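Local coordinates for chitinase (Paenibacillus sp. FPU-7, PDB 5GZT), which probably hydrolyses internal beta-1,4 linkages between N-acetylglucosamine units of chitin and chitodextrins, as a chitinase built on family 18 glycosyl hydrolase domains, at residues S191-L197 and A273-G277; Q276-V280 and I638-Y643; Q668-G672 and Y718-G722. One frame throughout, in Å; residues are numbered along the deposited sequence.

Interaction 1: residues S191-L197 and A273-G277; sequences SNNDRQL and AFVQG
Ser191 and Gln276 meet where the loop joining strands 184-191 and 197-203 lies against strand 264-284. The serine holds OG on the side remote from its own nitrogen (chi1 -167°), which brings the hydroxyl up to the opposite backbone: OG accepts the Gln276 N-H at 3.1 Å, nearly straight at 166°, and donates its own proton within the loop to Gln196 O at 3.2 Å, arriving above the plane of that carbonyl. Ser191 CB meanwhile presses on Phe274 O at 3.2 Å. The Gln276 side chain runs extended beyond CG and lays its amide carbon on the Asn192 backbone, CD lying 3.5 Å from Asn192 C; its NE2 is hydrogen-bonded to Asn616 OD1. At the last position of the turn, Arg195 crosses Val275 at about a right angle, CB touching Val275 CG1 at 3.8 Å, while its CD rests against Gln276 O at 3.4 Å. A bend at chi3 then carries the guanidinium group away to Leu248 O. The loop itself is a type I beta turn from Asn192 to Arg195, braced at its neck by two side-chain bonds: Gln196 N to Asn192 OD1 at 2.9 Å, and Asn192 ND2 to Gln196 OE1, the latter in the carbonyl plane on a lone pair. Because one hydroxyl serves as acceptor across the contact and donor within the loop, the serine ties the strand's backbone to a turn already stiffened by its own amides, and aliphatic carbons of arginine and valine fill in beside this polar link.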
loop_
_atom_site.group_PDB
_atom_site.type_symbol
_atom_site.label_atom_id
_atom_site.label_comp_id
_atom_site.label_asym_id
_atom_site.label_seq_id
_atom_site.Cartn_x
_atom_site.Cartn_y
_atom_site.Cartn_z
ATOM N N SER B 191 7.719 2.708 -14.748
ATOM C CA SER B 191 6.265 2.547 -14.631
ATOM C C SER B 191 5.630 3.917 -14.832
ATOM O O SER B 191 6.320 4.922 -14.888
ATOM C CB SER B 191 5.903 1.967 -13.248
ATOM O OG SER B 191 4.561 1.531 -13.232
ATOM N N ASN B 192 4.333 3.958 -15.023
ATOM C CA ASN B 192 3.619 5.231 -15.025
ATOM C C ASN B 192 2.389 5.106 -14.141
ATOM O O ASN B 192 2.095 4.024 -13.671
ATOM C CB ASN B 192 3.227 5.640 -16.464
ATOM C CG ASN B 192 2.468 4.558 -17.197
ATOM O OD1 ASN B 192 1.725 3.729 -16.616
ATOM N ND2 ASN B 192 2.695 4.517 -18.492
ATOM N N ASN B 193 1.658 6.213 -13.992
ATOM C CA ASN B 193 0.428 6.277 -13.206
ATOM C C ASN B 193 -0.601 5.221 -13.617
ATOM O O ASN B 193 -1.359 4.664 -12.767
ATOM C CB ASN B 193 -0.189 7.656 -13.355
ATOM C CG ASN B 193 0.649 8.753 -12.752
ATOM O OD1 ASN B 193 1.684 8.552 -12.105
ATOM N ND2 ASN B 193 0.201 9.926 -12.958
ATOM N N ASP B 194 -0.597 4.913 -14.919
ATOM C CA ASP B 194 -1.510 3.943 -15.510
ATOM C C ASP B 194 -1.112 2.477 -15.261
ATOM O O ASP B 194 -1.827 1.563 -15.673
ATOM C CB ASP B 194 -1.610 4.182 -17.039
ATOM C CG ASP B 194 -2.471 5.405 -17.412
ATOM O OD1 ASP B 194 -3.463 5.732 -16.695
ATOM O OD2 ASP B 194 -2.159 6.018 -18.469
ATOM N N ARG B 195 0.031 2.261 -14.637
ATOM C CA ARG B 195 0.488 0.953 -14.287
ATOM C C ARG B 195 0.851 0.110 -15.511
ATOM O O ARG B 195 0.594 -1.107 -15.587
ATOM C CB ARG B 195 -0.496 0.311 -13.284
ATOM C CG ARG B 195 -0.431 1.080 -11.970
ATOM C CD ARG B 195 -1.283 0.436 -10.952
ATOM N NE ARG B 195 -2.654 0.670 -11.342
ATOM C CZ ARG B 195 -3.569 -0.240 -11.564
ATOM N NH1 ARG B 195 -3.310 -1.538 -11.465
ATOM N NH2 ARG B 195 -4.780 0.176 -11.899
ATOM N N GLN B 196 1.502 0.794 -16.451
ATOM C CA GLN B 196 2.306 0.120 -17.462
ATOM C C GLN B 196 3.726 -0.100 -17.025
ATOM O O GLN B 196 4.317 0.714 -16.338
ATOM C CB GLN B 196 2.367 0.917 -18.735
ATOM C CG GLN B 196 1.027 0.982 -19.402
ATOM C CD GLN B 196 1.129 1.736 -20.692
ATOM O OE1 GLN B 196 1.604 2.859 -20.712
ATOM N NE2 GLN B 196 0.703 1.119 -21.777
ATOM N N LEU B 197 4.241 -1.241 -17.443
ATOM C CA LEU B 197 5.619 -1.593 -17.330
ATOM C C LEU B 197 6.308 -1.337 -18.693
ATOM O O LEU B 197 5.794 -1.741 -19.750
ATOM C CB LEU B 197 5.707 -3.057 -16.937
ATOM C CG LEU B 197 7.080 -3.591 -16.585
ATOM C CD1 LEU B 197 7.828 -2.661 -15.675
ATOM C CD2 LEU B 197 6.984 -4.968 -15.941
ATOM N N ALA B 273 11.286 -5.175 -12.193
ATOM C CA ALA B 273 10.690 -3.849 -12.395
ATOM C C ALA B 273 9.640 -3.580 -11.326
ATOM O O ALA B 273 9.091 -4.513 -10.733
ATOM C CB ALA B 273 10.002 -3.760 -13.733
ATOM N N PHE B 274 9.310 -2.316 -11.151
ATOM C CA PHE B 274 8.385 -1.917 -10.074
ATOM C C PHE B 274 7.231 -1.152 -10.671
ATOM O O PHE B 274 7.439 -0.164 -11.368
ATOM C CB PHE B 274 9.152 -1.077 -9.104
ATOM C CG PHE B 274 10.349 -1.771 -8.533
ATOM C CD1 PHE B 274 10.194 -2.732 -7.559
ATOM C CD2 PHE B 274 11.627 -1.514 -9.016
ATOM C CE1 PHE B 274 11.280 -3.396 -7.017
ATOM C CE2 PHE B 274 12.737 -2.207 -8.494
ATOM C CZ PHE B 274 12.550 -3.149 -7.485
ATOM N N VAL B 275 6.024 -1.648 -10.434
ATOM C CA VAL B 275 4.796 -1.046 -10.959
ATOM C C VAL B 275 4.233 -0.124 -9.842
ATOM O O VAL B 275 4.128 -0.544 -8.679
ATOM C CB VAL B 275 3.831 -2.152 -11.433
ATOM C CG1 VAL B 275 2.464 -1.622 -11.780
ATOM C CG2 VAL B 275 4.427 -2.832 -12.677
ATOM N N GLN B 276 3.961 1.140 -10.193
ATOM C CA GLN B 276 3.429 2.123 -9.248
ATOM C C GLN B 276 2.111 1.600 -8.617
ATOM O O GLN B 276 1.504 0.653 -9.089
ATOM C CB GLN B 276 3.163 3.462 -9.954
ATOM C CG GLN B 276 4.389 4.240 -10.379
ATOM C CD GLN B 276 4.001 5.542 -11.110
ATOM O OE1 GLN B 276 2.860 6.014 -11.020
ATOM N NE2 GLN B 276 4.950 6.129 -11.834
ATOM N N GLY B 277 1.662 2.267 -7.562
ATOM C CA GLY B 277 0.351 1.995 -6.983
ATOM C C GLY B 277 0.323 1.149 -5.715
ATOM O O GLY B 277 -0.744 0.724 -5.266
#

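Interaction 2: residues Q276-V280 and I638-Y643; sequences QGKIV and IYSRLY
Ile279 leans on helix 633-642 with its longer branch. From CB, CG1 leaves anti to the carbonyl carbon (chi1 -60°) and meets Leu642 CD1 at 3.9 Å, the two side chains lying alongside and pointing opposite ways. The chain continues extended, so that CD1 comes among three residues, Ile638, Tyr639 and Tyr643: the backbone CA of Tyr639 at 3.8 Å, the ring of Tyr639 obliquely, CG2 of Ile638, and the edge of the Tyr643 ring, where CE1 lies 4.0 Å away. That second tyrosine, just past the helix end, also reaches Gly277, its OH donating to Gly277 O at 2.6 Å from 39° above the carbonyl plane. Tyr639 CE1 sits over one face of the Tyr643 ring. A phenylalanine in place of Tyr643 would probably leave the Gly277 carbonyl without this donor and the ring without its polar tie to the strand. Strand 278-280 and helix 638-642 run nearly antiparallel, 166° between directions and 9.9 Å between axes, as expected for the last helix of a TIM barrel packed outside its first strand. Strands 303-312 and 619-623 flank that strand, and helix 602-614 lies alongside helix 633-642.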
loop_
_atom_site.group_PDB
_atom_site.type_symbol
_atom_site.label_atom_id
_atom_site.label_comp_id
_atom_site.label_asym_id
_atom_site.label_seq_id
_atom_site.Cartn_x
_atom_site.Cartn_y
_atom_site.Cartn_z
ATOM N N GLN B 276 3.961 1.140 -10.193
ATOM C CA GLN B 276 3.429 2.123 -9.248
ATOM C C GLN B 276 2.111 1.600 -8.617
ATOM O O GLN B 276 1.504 0.653 -9.089
ATOM C CB GLN B 276 3.163 3.462 -9.954
ATOM C CG GLN B 276 4.389 4.240 -10.379
ATOM C CD GLN B 276 4.001 5.542 -11.110
ATOM O OE1 GLN B 276 2.860 6.014 -11.020
ATOM N NE2 GLN B 276 4.950 6.129 -11.834
ATOM N N GLY B 277 1.662 2.267 -7.562
ATOM C CA GLY B 277 0.351 1.995 -6.983
ATOM C C GLY B 277 0.323 1.149 -5.715
ATOM O O GLY B 277 -0.744 0.724 -5.266
ATOM N N LYS B 278 1.433 0.973 -5.060
ATOM C CA LYS B 278 1.379 0.214 -3.815
ATOM C C LYS B 278 0.701 1.039 -2.695
ATOM O O LYS B 278 0.897 2.274 -2.588
ATOM C CB LYS B 278 2.770 -0.164 -3.329
ATOM C CG LYS B 278 3.459 -1.276 -4.090
ATOM C CD LYS B 278 4.684 -1.746 -3.283
ATOM C CE LYS B 278 5.866 -0.802 -3.303
ATOM N NZ LYS B 278 6.578 -1.092 -4.596
ATOM N N ILE B 279 -0.071 0.349 -1.865
ATOM C CA ILE B 279 -0.640 0.948 -0.639
ATOM C C ILE B 279 -0.274 0.057 0.493
ATOM O O ILE B 279 -0.730 -1.058 0.551
ATOM C CB ILE B 279 -2.133 1.152 -0.722
ATOM C CG1 ILE B 279 -2.478 2.105 -1.892
ATOM C CG2 ILE B 279 -2.601 1.755 0.604
ATOM C CD1 ILE B 279 -3.955 2.126 -2.212
ATOM N N VAL B 280 0.673 0.500 1.304
ATOM C CA VAL B 280 1.146 -0.235 2.450
ATOM C C VAL B 280 0.375 0.210 3.706
ATOM O O VAL B 280 0.559 1.316 4.176
ATOM C CB VAL B 280 2.630 -0.017 2.678
ATOM C CG1 VAL B 280 3.071 -0.602 4.014
ATOM C CG2 VAL B 280 3.402 -0.712 1.550
ATOM N N ILE B 638 -7.455 7.184 -0.186
ATOM C CA ILE B 638 -6.146 6.805 -0.721
ATOM C C ILE B 638 -6.248 5.855 -1.926
ATOM O O ILE B 638 -5.691 6.154 -3.022
ATOM C CB ILE B 638 -5.232 6.301 0.384
ATOM C CG1 ILE B 638 -4.871 7.473 1.297
ATOM C CG2 ILE B 638 -3.879 5.779 -0.150
ATOM C CD1 ILE B 638 -4.197 7.115 2.610
ATOM N N TYR B 639 -6.987 4.756 -1.773
ATOM C CA TYR B 639 -7.302 3.879 -2.860
ATOM C C TYR B 639 -7.964 4.594 -4.032
ATOM O O TYR B 639 -7.512 4.391 -5.198
ATOM C CB TYR B 639 -8.186 2.682 -2.396
ATOM C CG TYR B 639 -8.377 1.681 -3.507
ATOM C CD1 TYR B 639 -7.429 0.725 -3.784
ATOM C CD2 TYR B 639 -9.520 1.714 -4.290
ATOM C CE1 TYR B 639 -7.614 -0.158 -4.848
ATOM C CE2 TYR B 639 -9.721 0.842 -5.324
ATOM C CZ TYR B 639 -8.761 -0.068 -5.620
ATOM O OH TYR B 639 -8.983 -0.909 -6.692
ATOM N N SER B 640 -8.989 5.415 -3.791
ATOM C CA SER B 640 -9.677 6.080 -4.918
ATOM C C SER B 640 -8.742 6.934 -5.743
ATOM O O SER B 640 -8.909 7.059 -6.951
ATOM C CB SER B 640 -10.826 7.000 -4.481
ATOM O OG SER B 640 -11.803 6.212 -3.938
ATOM N N ARG B 641 -7.840 7.600 -5.056
ATOM C CA ARG B 641 -6.931 8.542 -5.714
ATOM C C ARG B 641 -5.891 7.849 -6.515
ATOM O O ARG B 641 -5.627 8.251 -7.651
ATOM C CB ARG B 641 -6.275 9.417 -4.687
ATOM C CG ARG B 641 -7.244 10.458 -4.225
ATOM C CD ARG B 641 -7.093 11.637 -5.198
ATOM N NE ARG B 641 -8.215 12.536 -5.076
ATOM C CZ ARG B 641 -8.383 13.613 -5.813
ATOM N NH1 ARG B 641 -7.463 13.973 -6.703
ATOM N NH2 ARG B 641 -9.474 14.332 -5.638
ATOM N N LEU B 642 -5.305 6.791 -5.971
ATOM C CA LEU B 642 -4.270 6.112 -6.696
ATOM C C LEU B 642 -4.779 5.208 -7.744
ATOM O O LEU B 642 -4.026 4.872 -8.613
ATOM C CB LEU B 642 -3.350 5.296 -5.804
ATOM C CG LEU B 642 -2.348 6.046 -4.957
ATOM C CD1 LEU B 642 -1.505 4.989 -4.273
ATOM C CD2 LEU B 642 -1.452 6.995 -5.722
ATOM N N TYR B 643 -6.036 4.793 -7.665
ATOM C CA TYR B 643 -6.612 3.951 -8.665
ATOM C C TYR B 643 -7.599 4.675 -9.604
ATOM O O TYR B 643 -8.336 4.009 -10.334
ATOM C CB TYR B 643 -7.161 2.658 -7.983
ATOM C CG TYR B 643 -5.987 1.792 -7.604
ATOM C CD1 TYR B 643 -5.261 2.041 -6.473
ATOM C CD2 TYR B 643 -5.537 0.776 -8.460
ATOM C CE1 TYR B 643 -4.138 1.312 -6.155
ATOM C CE2 TYR B 643 -4.390 0.004 -8.171
ATOM C CZ TYR B 643 -3.698 0.227 -7.018
ATOM O OH TYR B 643 -2.531 -0.488 -6.757
#

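Interaction 3: residues Q668-G672 and Y718-G722; sequences QLPAG and YVNGG
Leu669 CD2 lies against Val719 CG1 at 3.8 Å, the two side chains crossing at about a right angle on the same face of the sheet. Each sends a branch out anti to its own backbone nitrogen (Leu669 chi1 178°), which lets methyls from different backbone pairs meet. Beneath them the strands run antiparallel and are tied by two hydrogen-bonded pairs. In one, Leu669 N reaches Gly722 O at 2.8 Å, almost in line with the carbonyl bond, and Gly722 N returns a bond to Leu669 O. In the other, Gly672 N binds Val719 O at 3.0 Å and Val719 N binds Gly672 O at 2.8 Å. The two pairs are three residues apart, where regular antiparallel alternation would place them two apart, so the strands depart from regular pairing between them. Here Pro670 has no N-H to offer, and Gly721 brings its CA within 3.1 Å of Leu669 O; a CB there would strike Ala671 N and Pro670 C. Ala671 bridges the irregular part with a CA-H...O contact to Val719 O at 3.2 Å, so that this oxygen also receives a weaker partner besides the Gly672 N-H. At the far end Gln668 folds its amide beside Gly722, while its OE1 is bonded to Thr723. The pairing belongs to the three-stranded sheet of the immunoglobulin-like domain: strand 714-723 lies between strands 668-678 and 703-707, Tyr718 is backbone-bonded to Thr704 of the latter, and the Leu669-Val719 face continues onto Met663, Ile697, Ile701 and Phe674.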
loop_
_atom_site.group_PDB
_atom_site.type_symbol
_atom_site.label_atom_id
_atom_site.label_comp_id
_atom_site.label_asym_id
_atom_site.label_seq_id
_atom_site.Cartn_x
_atom_site.Cartn_y
_atom_site.Cartn_z
ATOM N N GLN B 668 -47.938 26.219 5.769
ATOM C CA GLN B 668 -46.819 26.777 6.623
ATOM C C GLN B 668 -45.629 25.820 6.665
ATOM O O GLN B 668 -45.786 24.658 7.074
ATOM C CB GLN B 668 -47.332 27.103 8.018
ATOM C CG GLN B 668 -46.631 28.316 8.672
ATOM C CD GLN B 668 -46.550 29.644 7.856
ATOM O OE1 GLN B 668 -47.452 30.018 7.057
ATOM N NE2 GLN B 668 -45.426 30.379 8.078
ATOM N N LEU B 669 -44.487 26.302 6.161
ATOM C CA LEU B 669 -43.260 25.524 6.185
ATOM C C LEU B 669 -42.420 26.033 7.350
ATOM O O LEU B 669 -42.077 27.184 7.332
ATOM C CB LEU B 669 -42.534 25.761 4.895
ATOM C CG LEU B 669 -41.198 25.057 4.759
ATOM C CD1 LEU B 669 -41.317 23.570 4.746
ATOM C CD2 LEU B 669 -40.575 25.527 3.485
ATOM N N PRO B 670 -42.116 25.217 8.343
ATOM C CA PRO B 670 -41.226 25.758 9.409
ATOM C C PRO B 670 -39.773 25.860 8.919
ATOM O O PRO B 670 -39.411 25.330 7.844
ATOM C CB PRO B 670 -41.348 24.783 10.541
ATOM C CG PRO B 670 -41.918 23.540 9.930
ATOM C CD PRO B 670 -42.597 23.885 8.635
ATOM N N ALA B 671 -38.958 26.559 9.698
ATOM C CA ALA B 671 -37.532 26.597 9.475
ATOM C C ALA B 671 -37.008 25.207 9.638
ATOM O O ALA B 671 -37.546 24.401 10.379
ATOM C CB ALA B 671 -36.835 27.531 10.487
ATOM N N GLY B 672 -35.941 24.886 8.939
ATOM C CA GLY B 672 -35.362 23.513 9.017
ATOM C C GLY B 672 -34.064 23.484 8.281
ATOM O O GLY B 672 -33.793 24.410 7.540
ATOM N N TYR B 718 -30.019 25.807 5.043
ATOM C CA TYR B 718 -30.949 26.344 6.056
ATOM C C TYR B 718 -32.195 26.874 5.316
ATOM O O TYR B 718 -32.099 27.800 4.488
ATOM C CB TYR B 718 -30.292 27.486 6.862
ATOM C CG TYR B 718 -29.042 27.046 7.653
ATOM C CD1 TYR B 718 -29.124 26.300 8.837
ATOM C CD2 TYR B 718 -27.777 27.413 7.213
ATOM C CE1 TYR B 718 -27.968 25.896 9.504
ATOM C CE2 TYR B 718 -26.662 27.076 7.898
ATOM C CZ TYR B 718 -26.724 26.318 8.993
ATOM O OH TYR B 718 -25.467 25.986 9.540
ATOM N N VAL B 719 -33.335 26.207 5.501
ATOM C CA VAL B 719 -34.606 26.662 4.905
ATOM C C VAL B 719 -35.220 27.595 5.946
ATOM O O VAL B 719 -35.497 27.215 7.087
ATOM C CB VAL B 719 -35.527 25.467 4.601
ATOM C CG1 VAL B 719 -36.861 25.940 4.057
ATOM C CG2 VAL B 719 -34.852 24.582 3.543
ATOM N N ASN B 720 -35.448 28.807 5.552
ATOM C CA ASN B 720 -36.048 29.818 6.437
ATOM C C ASN B 720 -37.431 29.577 6.840
ATOM O O ASN B 720 -37.869 29.972 7.958
ATOM C CB ASN B 720 -36.122 31.108 5.732
ATOM C CG ASN B 720 -35.335 32.122 6.408
ATOM O OD1 ASN B 720 -35.762 32.618 7.494
ATOM N ND2 ASN B 720 -34.132 32.438 5.829
ATOM N N GLY B 721 -38.220 28.955 5.987
ATOM C CA GLY B 721 -39.580 28.822 6.497
ATOM C C GLY B 721 -40.434 30.025 6.064
ATOM O O GLY B 721 -39.913 31.149 5.764
ATOM N N GLY B 722 -41.729 29.755 5.985
ATOM C CA GLY B 722 -42.641 30.757 5.520
ATOM C C GLY B 722 -43.874 30.064 4.943
ATOM O O GLY B 722 -44.161 28.915 5.298
#

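Interactions 1 and 2 share Gln276 and Gly277 on strand 264-284, and touch where the Arg195 guanidinium carbon lies against the Tyr643 ring. Together they seat the same strand on two partners, a loop of the preceding beta-rich region and the closing helix of the first family 18 barrel. Interaction 2 is the buried one, mostly apolar; interaction 1 is partly buried and more polar, joined by a serine hydroxyl that takes a backbone N-H, with the side-chain amides bonding within the loop or beyond it. Interaction 3 stands apart, its centre about 44 Å from that of interaction 2, at the surface of the immunoglobulin-like domain. There main-chain bonds between neighbouring strands dominate, with a glycine, Gly721, where a side chain would strike the facing strand.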